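Local coordinates for chromosome partition protein Smc (Pyrococcus yayanosii, PDB 5XEI) that probably serves chromosome condensation and partitioning as an ATP-hydrolysing, DNA-binding homodimer, represented here by its head domain with coiled coil and joint, at residues 38-43 with 477-482; 27-32 with 491-496; 140-145 with 443-448; 11-16 with 64-69; 146-151 with 425-430. One frame throughout, in Å; residues are numbered along the deposited sequence.

Contact 1. Residues 38-43 with 477-482; sequences GKSNIG and IVITLR
K39 and I479 carry most of this buried contact, and their side chains cross obliquely without any hydrogen bond between the two segments. CG of K39 stands between the backbone N and the carbonyl carbon (chi1 51°), which brings the start of the aliphatic chain over the CG2 methyl of I479; the closest approach is K39 CG to I479 CG2, 3.7 Å. CB and CD of the lysine rest on the same methyl, which thus meets three successive carbons. Beyond them the chain passes the backbone of T480, with K39 CE 3.7 Å from T480 O, and turns at chi4 (-52°). K39 NZ ends 4.2 Å from L481 CD2 and gives a weak hydrogen bond to A34 O. The other branch of I479 reaches the turn into helix 41-49, where its CD1 lies 3.7 Å from K39 O and 3.8 Å from G43 N. An alanine in place of K39 would take away the CG and CD contacts on I479 CG2 and would probably leave a gap there, with A34 O losing its weak amine partner. T480 points away from the lysine; its OG1 accepts from R482 N (3.1 Å) in an ST turn and also bonds D452. The sequence through G36, S37, G38, K39 and S40, part of the predicted ATP site between strand 28-32 and helix 41-49, is the Walker A P-loop of ABC-type ATPases.

Contact 2. Residues 27-32 with 491-496; sequences GFTAIV and KIIGVS
I493 lies beside I31 and T29 on one face of two neighbouring parallel strands, and its side chain can be followed outward. Its CB meets the tip of I31, CD1, at 3.7 Å. At the fork, I493 CG2 is 4.0 Å from that same I31 CD1, while I493 CG1 lies 3.9 Å from T29 CG2, so I31 CD1 sits near both branches and T29 meets CG1. The last methyl, CD1, is turned away from strand 28-32 by chi2 of -66°; the side chain also touches P23 of strand 20-23. I31 bends toward its partner at chi2 (-61°), and its other branch, CG2, packs on V495 CG2 at 3.8 Å. The opposite face has A30, V32 and I492, where V32 CG2 crosses to I492 CG2 at 3.6 Å. Between the faces the backbones alternate as donors and acceptors: I493 N bonds A30 O at 2.8 Å and V32 N bonds I493 O at 2.9 Å, the latter almost straight at 167° at the hydrogen. The pairing is weak at its start, where K491 N reaches F28 O at 3.3 Å. Strand 491-498 follows strand 475-480 through helix 483-488, and both flank strand 28-32: a beta-alpha-beta crossover around the strand that leads into the P-loop, as in the parallel core of P-loop NTPases.

Contact 3. Residues 140-145 with 443-448; sequences YNLVLQ and APFYLF
N141 holds the closely fitted part of this contact, gripping the strand of F445 and L447 at two points. Its carbonyl accepts from L447 N at 2.8 Å, nearly along the C=O axis. Its carboxamide is folded back between its own backbone N and carbonyl carbon (chi1 57°), and ND2 gives a hydrogen to F445 O at 2.9 Å with that oxygen almost in the amide plane. This bond fixes the turn of the amide, whose ND2 end stands over the centre of the F445 ring. V143 continues the parallel pairing, its N bonding L447 O at 2.8 Å, and sets CG2 against the edge of the F448 ring, 3.4 Å from F448 CE1. At the start, the hydroxyls of Y140 and Y446 share a hydrogen bond (OH to OH, 2.7 Å), their rings oblique with planes at 75°. Y446 OH also accepts from A443 N (2.9 Å), which fixes that hydroxyl from two partners. The less enclosed side is that of L142, partly exposed, where a single methyl, CD2, meets the F445 ring obliquely; the looser pair is there too, L144 CD2 meeting L447 CD2 at 3.9 Å with no polar bond to reinforce it. Strand 142-143 is the edge of the mixed sheet; strand 445-449 separates it from strand 475-480, where L447 touches I477. Helix 424-440 covers the side of Y140, V143 and F448, through I437, I434 and L431.

Contact 4. Residues 11-16 with 64-69; sequences GFKSYG and SDLIFA
F12 and I67 form a single backbone bridge framed by two hydrogen bonds, F68 N to G11 O at 3.0 Å and K13 N to L66 O at 2.9 Å, each donor standing well above the plane of the carbonyl it bonds. The segment 11-16 folds back through a type II' turn from F12 to Y15. Against this turn lies the ring of F68, its CG anti to the backbone N (chi1 -172°), which directs the ring toward G16 and K13 O. G16 CA sits over the centre of the ring, 4.1 Å from the F68 centroid and 6° off the normal, a CH-pi contact. At CD1 the F68 ring meets two carbonyls of the turn: K13 O near its plane (3.2 Å) and Y15 O obliquely (3.4 Å). An alanine in place of F68 would probably open a gap beside the turn, leaving G16 without its aromatic face. F12 and L66 run side by side in one direction, F12 CE1 resting 4.2 Å from L66 CB, while K13 CG lies over one face of the F12 ring, toward its rim. K13 NZ forms a salt bridge with D44 and a hydrogen bond to M58 O. S14 and Y15 hydrogen-bond N41 and G38 of the predicted ATP site. Here the loop after strand 3-10 packs between segment 64-69 and the P-loop with the start of helix 41-49, in an ABC-type ATPase head.

Contact 5. Residues 146-151 with 425-430; sequences GDITKF and EKALTA
I148 points at helix 425-430 and sends one branch to K426 and A430 and the other to A427, where the helical segments 147-151 and 425-430 cross at 83° with axes 10.0 Å apart. Its CG2, anti to the backbone N, crosses the chain of K426 and comes 3.6 Å from K426 CG. The other branch extends fully (chi2 180°), which carries I148 CD1 to 4.0 Å from A427 CB. One turn on, F151 also points at the partner helix. Its ring approaches A430 obliquely, and the CD1-CE1 side does the touching: F151 CE1 is 3.7 Å from both CA and CB of A430. K426 leaves its helix with CG anti to the backbone N (chi1 165°) and bends at chi3, passing T149 at the margin. T149 OG1 and K426 NZ stay 3.9 Å apart and form no hydrogen bond; the amine instead reaches S422 O weakly, while the F151 ring has a cation-pi partner in R159. No hydrogen bond joins the two segments, and the lysine contributes its carbons rather than its charge, so the crossing depends on the fit of methyl groups, alkyl chain and ring.

From the N terminus, contact 4 closes first, a short loop tying the turn after strand 3-10 to the segment 64-69. Contacts 2 and 1 open inside that loop but close near the C-terminal end of the head, so both cross contact 4. Contact 1 nests within contact 2, contact 3 within contact 1 and contact 5 within contact 3; the long coiled-coil helices leave and return inside this innermost loop. Contacts 1, 2 and 3 share the mixed sheet, from edge strand 142-143 to strand 491-498. Contact 5 joins the helices that follow and precede the strands of contact 3, while contact 4 meets contact 1 at the P-loop through S14 and Y15.

Contact 1. Residues 38-43 with 477-482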
# COMPACT_ATOMS: atom_id res chain seq x y z
N GLY A 38 40.06 23.58 4.57
CA GLY A 38 38.61 23.59 4.53
C GLY A 38 38.03 22.99 3.28
O GLY A 38 36.88 23.30 2.93
N LYS A 39 38.79 22.16 2.56
CA LYS A 39 38.25 21.55 1.36
C LYS A 39 37.06 20.65 1.68
O LYS A 39 36.15 20.49 0.86
CB LYS A 39 39.36 20.79 0.61
CG LYS A 39 40.16 19.80 1.47
CD LYS A 39 41.30 19.13 0.66
CE LYS A 39 41.93 17.93 1.39
NZ LYS A 39 42.36 18.25 2.78
N SER A 40 37.01 20.08 2.89
CA SER A 40 35.99 19.10 3.22
C SER A 40 34.65 19.73 3.57
O SER A 40 33.61 19.06 3.52
CB SER A 40 36.47 18.24 4.38
OG SER A 40 37.81 17.84 4.20
N ASN A 41 34.66 21.01 3.93
CA ASN A 41 33.41 21.69 4.18
C ASN A 41 32.54 21.78 2.94
O ASN A 41 31.33 22.06 3.06
CB ASN A 41 33.70 23.07 4.76
CG ASN A 41 34.41 23.01 6.11
OD1 ASN A 41 34.10 22.17 6.97
ND2 ASN A 41 35.35 23.91 6.30
N ILE A 42 33.10 21.52 1.76
CA ILE A 42 32.26 21.47 0.57
C ILE A 42 31.38 20.22 0.60
O ILE A 42 30.16 20.30 0.36
CB ILE A 42 33.13 21.55 -0.69
CG1 ILE A 42 33.62 22.99 -0.85
CG2 ILE A 42 32.36 21.07 -1.91
CD1 ILE A 42 34.97 23.10 -1.61
N GLY A 43 31.96 19.07 0.94
CA GLY A 43 31.15 17.91 1.26
C GLY A 43 30.04 18.23 2.24
O GLY A 43 28.86 17.95 1.98
N ILE A 477 32.94 13.69 -7.54
CA ILE A 477 33.49 14.84 -6.83
C ILE A 477 34.36 14.27 -5.72
O ILE A 477 33.83 13.75 -4.73
CB ILE A 477 32.37 15.71 -6.25
CG1 ILE A 477 31.51 16.27 -7.36
CG2 ILE A 477 32.92 16.85 -5.45
CD1 ILE A 477 30.48 17.25 -6.84
N VAL A 478 35.69 14.34 -5.89
CA VAL A 478 36.62 13.70 -4.94
C VAL A 478 37.45 14.75 -4.22
O VAL A 478 38.18 15.52 -4.86
CB VAL A 478 37.54 12.68 -5.63
CG1 VAL A 478 38.48 12.07 -4.59
CG2 VAL A 478 36.73 11.58 -6.31
N ILE A 479 37.37 14.77 -2.90
CA ILE A 479 38.12 15.69 -2.06
C ILE A 479 39.36 14.97 -1.55
O ILE A 479 39.27 14.08 -0.70
CB ILE A 479 37.28 16.20 -0.88
CG1 ILE A 479 35.93 16.74 -1.34
CG2 ILE A 479 38.02 17.30 -0.11
CD1 ILE A 479 35.05 17.09 -0.17
N THR A 480 40.52 15.37 -2.07
CA THR A 480 41.72 14.58 -1.88
C THR A 480 42.92 15.51 -1.81
O THR A 480 42.82 16.72 -2.01
CB THR A 480 41.89 13.56 -3.01
OG1 THR A 480 43.03 12.74 -2.75
CG2 THR A 480 42.10 14.24 -4.34
N LEU A 481 44.08 14.92 -1.51
CA LEU A 481 45.35 15.63 -1.63
C LEU A 481 46.41 14.78 -2.32
O LEU A 481 47.55 15.22 -2.44
CB LEU A 481 45.82 16.08 -0.24
CG LEU A 481 45.83 14.91 0.74
CD1 LEU A 481 47.22 14.32 0.80
CD2 LEU A 481 45.33 15.34 2.10
N ARG A 482 46.04 13.59 -2.79
CA ARG A 482 46.97 12.63 -3.37
C ARG A 482 47.13 12.88 -4.87
O ARG A 482 46.14 12.99 -5.60
CB ARG A 482 46.48 11.21 -3.12
CG ARG A 482 45.90 11.01 -1.73
CD ARG A 482 47.00 10.91 -0.67
NE ARG A 482 47.91 9.81 -0.94
CZ ARG A 482 47.74 8.56 -0.50
NH1 ARG A 482 46.67 8.25 0.22
NH2 ARG A 482 48.63 7.62 -0.79

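Contact 2. Residues 27-32 with 491-496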
# COMPACT_ATOMS: atom_id res chain seq x y z
N GLY A 27 32.07 14.97 -15.31
CA GLY A 27 32.66 13.74 -14.86
C GLY A 27 33.40 13.85 -13.55
O GLY A 27 32.80 13.96 -12.48
N PHE A 28 34.72 13.83 -13.62
CA PHE A 28 35.58 13.71 -12.47
C PHE A 28 36.08 15.12 -12.13
O PHE A 28 36.87 15.69 -12.88
CB PHE A 28 36.71 12.75 -12.83
CG PHE A 28 37.62 12.38 -11.70
CD1 PHE A 28 37.47 12.92 -10.44
CD2 PHE A 28 38.64 11.47 -11.91
CE1 PHE A 28 38.33 12.57 -9.41
CE2 PHE A 28 39.50 11.11 -10.89
CZ PHE A 28 39.34 11.67 -9.63
N THR A 29 35.59 15.70 -11.03
CA THR A 29 36.18 16.90 -10.45
C THR A 29 36.89 16.51 -9.16
O THR A 29 36.41 15.66 -8.41
CB THR A 29 35.13 17.97 -10.14
OG1 THR A 29 34.43 18.33 -11.33
CG2 THR A 29 35.76 19.23 -9.55
N ALA A 30 38.04 17.15 -8.91
CA ALA A 30 38.84 16.87 -7.72
C ALA A 30 39.05 18.14 -6.90
O ALA A 30 39.68 19.10 -7.37
CB ALA A 30 40.18 16.26 -8.11
N ILE A 31 38.53 18.14 -5.68
CA ILE A 31 38.82 19.18 -4.69
C ILE A 31 40.12 18.82 -3.99
O ILE A 31 40.23 17.76 -3.36
CB ILE A 31 37.68 19.32 -3.67
CG1 ILE A 31 36.29 19.28 -4.34
CG2 ILE A 31 37.89 20.57 -2.86
CD1 ILE A 31 36.04 20.37 -5.32
N VAL A 32 41.12 19.71 -4.07
CA VAL A 32 42.41 19.49 -3.43
C VAL A 32 42.82 20.72 -2.63
O VAL A 32 42.41 21.85 -2.91
CB VAL A 32 43.53 19.12 -4.43
CG1 VAL A 32 43.17 17.86 -5.16
CG2 VAL A 32 43.80 20.27 -5.39
N LYS A 491 38.86 18.05 -14.10
CA LYS A 491 38.95 19.40 -13.55
C LYS A 491 39.48 19.29 -12.13
O LYS A 491 39.20 18.31 -11.42
CB LYS A 491 37.59 20.10 -13.56
CG LYS A 491 37.48 21.25 -12.55
CD LYS A 491 36.12 21.97 -12.59
CE LYS A 491 35.95 22.74 -13.89
NZ LYS A 491 34.85 23.72 -13.83
N ILE A 492 40.27 20.28 -11.72
CA ILE A 492 40.80 20.37 -10.36
C ILE A 492 40.37 21.71 -9.78
O ILE A 492 40.53 22.76 -10.43
CB ILE A 492 42.33 20.23 -10.33
CG1 ILE A 492 42.76 18.93 -11.01
CG2 ILE A 492 42.83 20.25 -8.90
CD1 ILE A 492 44.19 18.94 -11.51
N ILE A 493 39.79 21.67 -8.59
CA ILE A 493 39.44 22.85 -7.81
C ILE A 493 40.41 22.90 -6.64
O ILE A 493 40.55 21.92 -5.90
CB ILE A 493 37.98 22.80 -7.30
CG1 ILE A 493 36.96 22.82 -8.45
CG2 ILE A 493 37.72 23.89 -6.28
CD1 ILE A 493 36.92 24.10 -9.24
N GLY A 494 41.08 24.04 -6.47
CA GLY A 494 41.97 24.25 -5.35
C GLY A 494 41.27 25.00 -4.24
O GLY A 494 40.43 25.87 -4.49
N VAL A 495 41.63 24.66 -3.00
CA VAL A 495 41.01 25.23 -1.81
C VAL A 495 42.11 25.51 -0.79
O VAL A 495 42.77 24.58 -0.32
CB VAL A 495 39.95 24.30 -1.20
CG1 VAL A 495 39.55 24.77 0.21
CG2 VAL A 495 38.75 24.23 -2.11
N SER A 496 42.30 26.77 -0.43
CA SER A 496 43.34 27.18 0.50
C SER A 496 42.80 28.20 1.49
O SER A 496 41.78 28.84 1.22
CB SER A 496 44.53 27.79 -0.23
OG SER A 496 44.07 28.86 -1.05

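Contact 3. Residues 140-145 with 443-448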
# COMPACT_ATOMS: atom_id res chain seq x y z
N TYR A 140 24.20 6.39 0.20
CA TYR A 140 25.33 5.53 -0.16
C TYR A 140 26.33 6.24 -1.06
O TYR A 140 27.53 6.00 -0.95
CB TYR A 140 24.86 4.22 -0.83
CG TYR A 140 24.84 4.21 -2.37
CD1 TYR A 140 23.72 4.61 -3.08
CD2 TYR A 140 25.93 3.76 -3.11
CE1 TYR A 140 23.70 4.60 -4.47
CE2 TYR A 140 25.92 3.75 -4.50
CZ TYR A 140 24.81 4.17 -5.17
OH TYR A 140 24.79 4.16 -6.54
N ASN A 141 25.86 7.13 -1.94
CA ASN A 141 26.71 7.87 -2.86
C ASN A 141 27.38 9.09 -2.24
O ASN A 141 28.20 9.73 -2.91
CB ASN A 141 25.90 8.30 -4.09
CG ASN A 141 24.70 9.14 -3.71
OD1 ASN A 141 24.12 8.92 -2.66
ND2 ASN A 141 24.36 10.13 -4.53
N LEU A 142 27.03 9.45 -0.99
CA LEU A 142 27.74 10.48 -0.22
C LEU A 142 28.63 9.81 0.81
O LEU A 142 28.15 9.35 1.85
CB LEU A 142 26.77 11.43 0.48
CG LEU A 142 25.56 11.92 -0.30
CD1 LEU A 142 24.61 12.67 0.61
CD2 LEU A 142 26.01 12.80 -1.43
N VAL A 143 29.93 9.78 0.53
CA VAL A 143 30.92 9.17 1.41
C VAL A 143 31.76 10.26 2.08
O VAL A 143 32.80 10.67 1.55
CB VAL A 143 31.82 8.19 0.65
CG1 VAL A 143 32.46 7.24 1.61
CG2 VAL A 143 31.01 7.44 -0.35
N LEU A 144 31.31 10.70 3.24
CA LEU A 144 31.98 11.69 4.07
C LEU A 144 32.86 11.01 5.12
O LEU A 144 32.87 9.79 5.25
CB LEU A 144 30.94 12.59 4.74
CG LEU A 144 30.39 13.74 3.91
CD1 LEU A 144 31.53 14.65 3.47
CD2 LEU A 144 29.64 13.24 2.71
N GLN A 145 33.59 11.81 5.88
CA GLN A 145 34.50 11.24 6.87
C GLN A 145 33.72 10.41 7.89
O GLN A 145 32.65 10.82 8.36
CB GLN A 145 35.33 12.35 7.55
CG GLN A 145 35.65 13.55 6.60
CD GLN A 145 36.73 14.55 7.10
OE1 GLN A 145 37.12 14.55 8.27
NE2 GLN A 145 37.23 15.38 6.18
N ALA A 443 23.91 6.33 -9.55
CA ALA A 443 23.35 7.52 -8.94
C ALA A 443 23.79 8.76 -9.72
O ALA A 443 24.81 8.73 -10.43
CB ALA A 443 23.78 7.62 -7.48
N PRO A 444 23.05 9.88 -9.60
CA PRO A 444 23.41 11.09 -10.37
C PRO A 444 24.82 11.60 -10.11
O PRO A 444 25.48 12.09 -11.03
CB PRO A 444 22.35 12.11 -9.94
CG PRO A 444 21.20 11.29 -9.53
CD PRO A 444 21.79 10.08 -8.86
N PHE A 445 25.29 11.51 -8.87
CA PHE A 445 26.67 11.84 -8.59
C PHE A 445 27.12 11.02 -7.39
O PHE A 445 26.29 10.47 -6.65
CB PHE A 445 26.86 13.33 -8.28
CG PHE A 445 26.27 13.72 -6.96
CD1 PHE A 445 24.93 14.06 -6.87
CD2 PHE A 445 27.04 13.67 -5.81
CE1 PHE A 445 24.37 14.38 -5.67
CE2 PHE A 445 26.48 13.97 -4.59
CZ PHE A 445 25.15 14.33 -4.52
N TYR A 446 28.45 10.98 -7.20
CA TYR A 446 29.10 10.40 -6.04
C TYR A 446 30.01 11.45 -5.41
O TYR A 446 30.67 12.22 -6.11
CB TYR A 446 29.90 9.13 -6.44
CG TYR A 446 28.99 8.07 -6.99
CD1 TYR A 446 28.57 8.12 -8.32
CD2 TYR A 446 28.50 7.04 -6.18
CE1 TYR A 446 27.70 7.18 -8.83
CE2 TYR A 446 27.63 6.08 -6.68
CZ TYR A 446 27.23 6.16 -8.00
OH TYR A 446 26.36 5.24 -8.52
N LEU A 447 30.07 11.47 -4.08
CA LEU A 447 30.94 12.39 -3.35
C LEU A 447 31.89 11.60 -2.48
O LEU A 447 31.45 10.92 -1.54
CB LEU A 447 30.14 13.36 -2.50
CG LEU A 447 30.99 14.28 -1.62
CD1 LEU A 447 31.82 15.19 -2.50
CD2 LEU A 447 30.08 15.10 -0.67
N PHE A 448 33.18 11.70 -2.77
CA PHE A 448 34.22 11.02 -2.02
C PHE A 448 35.12 12.08 -1.39
O PHE A 448 35.97 12.67 -2.07
CB PHE A 448 35.05 10.09 -2.91
CG PHE A 448 34.29 8.93 -3.47
CD1 PHE A 448 33.09 8.51 -2.91
CD2 PHE A 448 34.77 8.25 -4.59
CE1 PHE A 448 32.38 7.42 -3.47
CE2 PHE A 448 34.08 7.17 -5.14
CZ PHE A 448 32.88 6.77 -4.58

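Contact 4. Residues 11-16 with 64-69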
# COMPACT_ATOMS: atom_id res chain seq x y z
N GLY A 11 28.28 32.51 3.53
CA GLY A 11 28.24 32.45 4.97
C GLY A 11 28.36 31.08 5.58
O GLY A 11 27.91 30.89 6.71
N PHE A 12 28.98 30.13 4.89
CA PHE A 12 28.97 28.72 5.27
C PHE A 12 30.35 28.32 5.79
O PHE A 12 31.35 28.41 5.06
CB PHE A 12 28.58 27.83 4.09
CG PHE A 12 28.36 26.40 4.45
CD1 PHE A 12 27.15 25.97 4.99
CD2 PHE A 12 29.37 25.45 4.26
CE1 PHE A 12 26.96 24.64 5.33
CE2 PHE A 12 29.19 24.11 4.60
CZ PHE A 12 27.99 23.70 5.13
N LYS A 13 30.39 27.87 7.05
CA LYS A 13 31.62 27.40 7.67
C LYS A 13 32.81 28.28 7.30
O LYS A 13 32.70 29.51 7.34
CB LYS A 13 31.85 25.96 7.28
CG LYS A 13 30.70 25.07 7.65
CD LYS A 13 31.13 23.60 7.78
CE LYS A 13 31.42 23.20 9.21
NZ LYS A 13 31.70 21.74 9.28
N SER A 14 33.93 27.69 6.90
CA SER A 14 35.15 28.44 6.62
C SER A 14 35.06 29.36 5.38
O SER A 14 36.07 29.96 4.99
CB SER A 14 36.31 27.47 6.45
OG SER A 14 36.05 26.56 5.38
N TYR A 15 33.96 29.53 4.68
CA TYR A 15 33.92 30.41 3.53
C TYR A 15 33.34 31.75 3.97
O TYR A 15 32.51 31.80 4.89
CB TYR A 15 33.13 29.75 2.39
CG TYR A 15 33.79 28.45 1.94
CD1 TYR A 15 33.76 27.33 2.76
CD2 TYR A 15 34.48 28.36 0.74
CE1 TYR A 15 34.38 26.14 2.39
CE2 TYR A 15 35.12 27.16 0.36
CZ TYR A 15 35.06 26.05 1.21
OH TYR A 15 35.67 24.86 0.89
N GLY A 16 33.81 32.83 3.38
CA GLY A 16 33.52 34.14 3.93
C GLY A 16 32.08 34.53 3.69
O GLY A 16 31.24 33.74 3.27
N SER A 64 23.53 25.60 14.42
CA SER A 64 23.81 27.00 14.11
C SER A 64 25.29 27.26 13.82
O SER A 64 25.61 28.27 13.17
CB SER A 64 23.33 27.89 15.25
OG SER A 64 23.33 27.18 16.48
N ASP A 65 26.21 26.39 14.25
CA ASP A 65 27.64 26.57 13.93
C ASP A 65 28.03 25.95 12.61
O ASP A 65 29.12 25.37 12.48
CB ASP A 65 28.52 26.01 15.05
CG ASP A 65 28.18 26.59 16.40
OD1 ASP A 65 27.59 27.70 16.47
OD2 ASP A 65 28.53 25.95 17.41
N LEU A 66 27.13 25.99 11.64
CA LEU A 66 27.47 25.94 10.23
C LEU A 66 27.63 27.34 9.66
O LEU A 66 27.83 27.49 8.45
CB LEU A 66 26.39 25.20 9.44
CG LEU A 66 26.11 23.76 9.85
CD1 LEU A 66 24.78 23.35 9.35
CD2 LEU A 66 27.15 22.89 9.23
N ILE A 67 27.50 28.36 10.50
CA ILE A 67 27.50 29.75 10.05
C ILE A 67 28.86 30.37 10.33
O ILE A 67 29.41 30.22 11.44
CB ILE A 67 26.36 30.54 10.70
CG1 ILE A 67 25.06 29.75 10.59
CG2 ILE A 67 26.20 31.87 10.01
CD1 ILE A 67 23.93 30.29 11.40
N PHE A 68 29.43 31.01 9.31
CA PHE A 68 30.68 31.74 9.43
C PHE A 68 30.71 32.54 10.72
O PHE A 68 29.93 33.48 10.91
CB PHE A 68 30.87 32.66 8.23
CG PHE A 68 32.21 33.30 8.16
CD1 PHE A 68 33.36 32.52 8.08
CD2 PHE A 68 32.33 34.69 8.15
CE1 PHE A 68 34.62 33.10 7.99
CE2 PHE A 68 33.58 35.29 8.06
CZ PHE A 68 34.73 34.49 7.99
N ALA A 69 31.58 32.14 11.64
CA ALA A 69 31.74 32.82 12.92
C ALA A 69 32.64 34.05 12.82
O ALA A 69 32.90 34.69 13.84
CB ALA A 69 32.29 31.83 13.94

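Contact 5. Residues 146-151 with 425-430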
# COMPACT_ATOMS: atom_id res chain seq x y z
N GLY A 146 34.23 9.22 8.20
CA GLY A 146 33.55 8.29 9.09
C GLY A 146 32.44 7.46 8.48
O GLY A 146 31.93 6.55 9.15
N ASP A 147 32.02 7.74 7.24
CA ASP A 147 30.97 6.93 6.63
C ASP A 147 31.44 5.49 6.40
O ASP A 147 30.66 4.55 6.60
CB ASP A 147 30.50 7.55 5.32
CG ASP A 147 29.32 8.50 5.51
OD1 ASP A 147 28.20 8.00 5.79
OD2 ASP A 147 29.50 9.73 5.35
N ILE A 148 32.70 5.29 5.98
CA ILE A 148 33.21 3.94 5.78
C ILE A 148 33.14 3.14 7.07
O ILE A 148 32.73 1.97 7.08
CB ILE A 148 34.65 3.96 5.24
CG1 ILE A 148 34.72 4.65 3.88
CG2 ILE A 148 35.21 2.55 5.14
CD1 ILE A 148 36.11 4.70 3.32
N THR A 149 33.54 3.75 8.18
CA THR A 149 33.45 3.06 9.46
C THR A 149 31.99 2.81 9.85
O THR A 149 31.66 1.74 10.36
CB THR A 149 34.19 3.86 10.53
OG1 THR A 149 35.59 3.93 10.19
CG2 THR A 149 34.01 3.21 11.91
N LYS A 150 31.10 3.78 9.58
CA LYS A 150 29.68 3.55 9.84
C LYS A 150 29.14 2.40 9.00
O LYS A 150 28.27 1.65 9.46
CB LYS A 150 28.88 4.82 9.57
CG LYS A 150 29.22 5.96 10.50
CD LYS A 150 27.99 6.66 11.04
CE LYS A 150 28.40 7.66 12.13
NZ LYS A 150 29.69 8.35 11.80
N PHE A 151 29.64 2.26 7.78
CA PHE A 151 29.16 1.25 6.85
C PHE A 151 29.67 -0.14 7.22
O PHE A 151 29.04 -1.15 6.86
CB PHE A 151 29.60 1.64 5.43
CG PHE A 151 29.51 0.52 4.43
CD1 PHE A 151 30.65 -0.12 3.99
CD2 PHE A 151 28.29 0.12 3.93
CE1 PHE A 151 30.57 -1.13 3.06
CE2 PHE A 151 28.20 -0.90 3.00
CZ PHE A 151 29.35 -1.52 2.57
N GLU A 425 41.74 -2.25 3.83
CA GLU A 425 40.90 -3.30 3.27
C GLU A 425 39.43 -2.95 3.44
O GLU A 425 38.61 -3.14 2.53
CB GLU A 425 41.22 -4.63 3.95
CG GLU A 425 40.31 -5.78 3.56
CD GLU A 425 40.21 -6.83 4.66
OE1 GLU A 425 40.88 -6.66 5.71
OE2 GLU A 425 39.47 -7.82 4.47
N LYS A 426 39.08 -2.48 4.63
CA LYS A 426 37.79 -1.88 4.90
C LYS A 426 37.40 -0.87 3.82
O LYS A 426 36.24 -0.83 3.39
CB LYS A 426 37.86 -1.25 6.29
CG LYS A 426 36.79 -0.29 6.66
CD LYS A 426 36.81 -0.05 8.17
CE LYS A 426 37.78 1.05 8.59
NZ LYS A 426 38.15 0.93 10.03
N ALA A 427 38.35 -0.09 3.33
CA ALA A 427 37.99 0.96 2.38
C ALA A 427 37.81 0.40 0.98
O ALA A 427 36.83 0.71 0.30
CB ALA A 427 39.04 2.08 2.39
N LEU A 428 38.76 -0.43 0.53
CA LEU A 428 38.66 -1.04 -0.79
C LEU A 428 37.41 -1.88 -0.93
O LEU A 428 36.81 -1.95 -2.01
CB LEU A 428 39.89 -1.89 -1.07
CG LEU A 428 41.17 -1.11 -1.35
CD1 LEU A 428 42.28 -2.05 -1.69
CD2 LEU A 428 40.94 -0.10 -2.46
N THR A 429 36.99 -2.53 0.15
CA THR A 429 35.76 -3.29 0.13
C THR A 429 34.56 -2.37 -0.00
O THR A 429 33.70 -2.58 -0.87
CB THR A 429 35.67 -4.14 1.40
OG1 THR A 429 36.50 -5.28 1.23
CG2 THR A 429 34.24 -4.58 1.67
N ALA A 430 34.48 -1.35 0.85
CA ALA A 430 33.35 -0.43 0.77
C ALA A 430 33.23 0.13 -0.63
O ALA A 430 32.12 0.32 -1.13
CB ALA A 430 33.52 0.71 1.79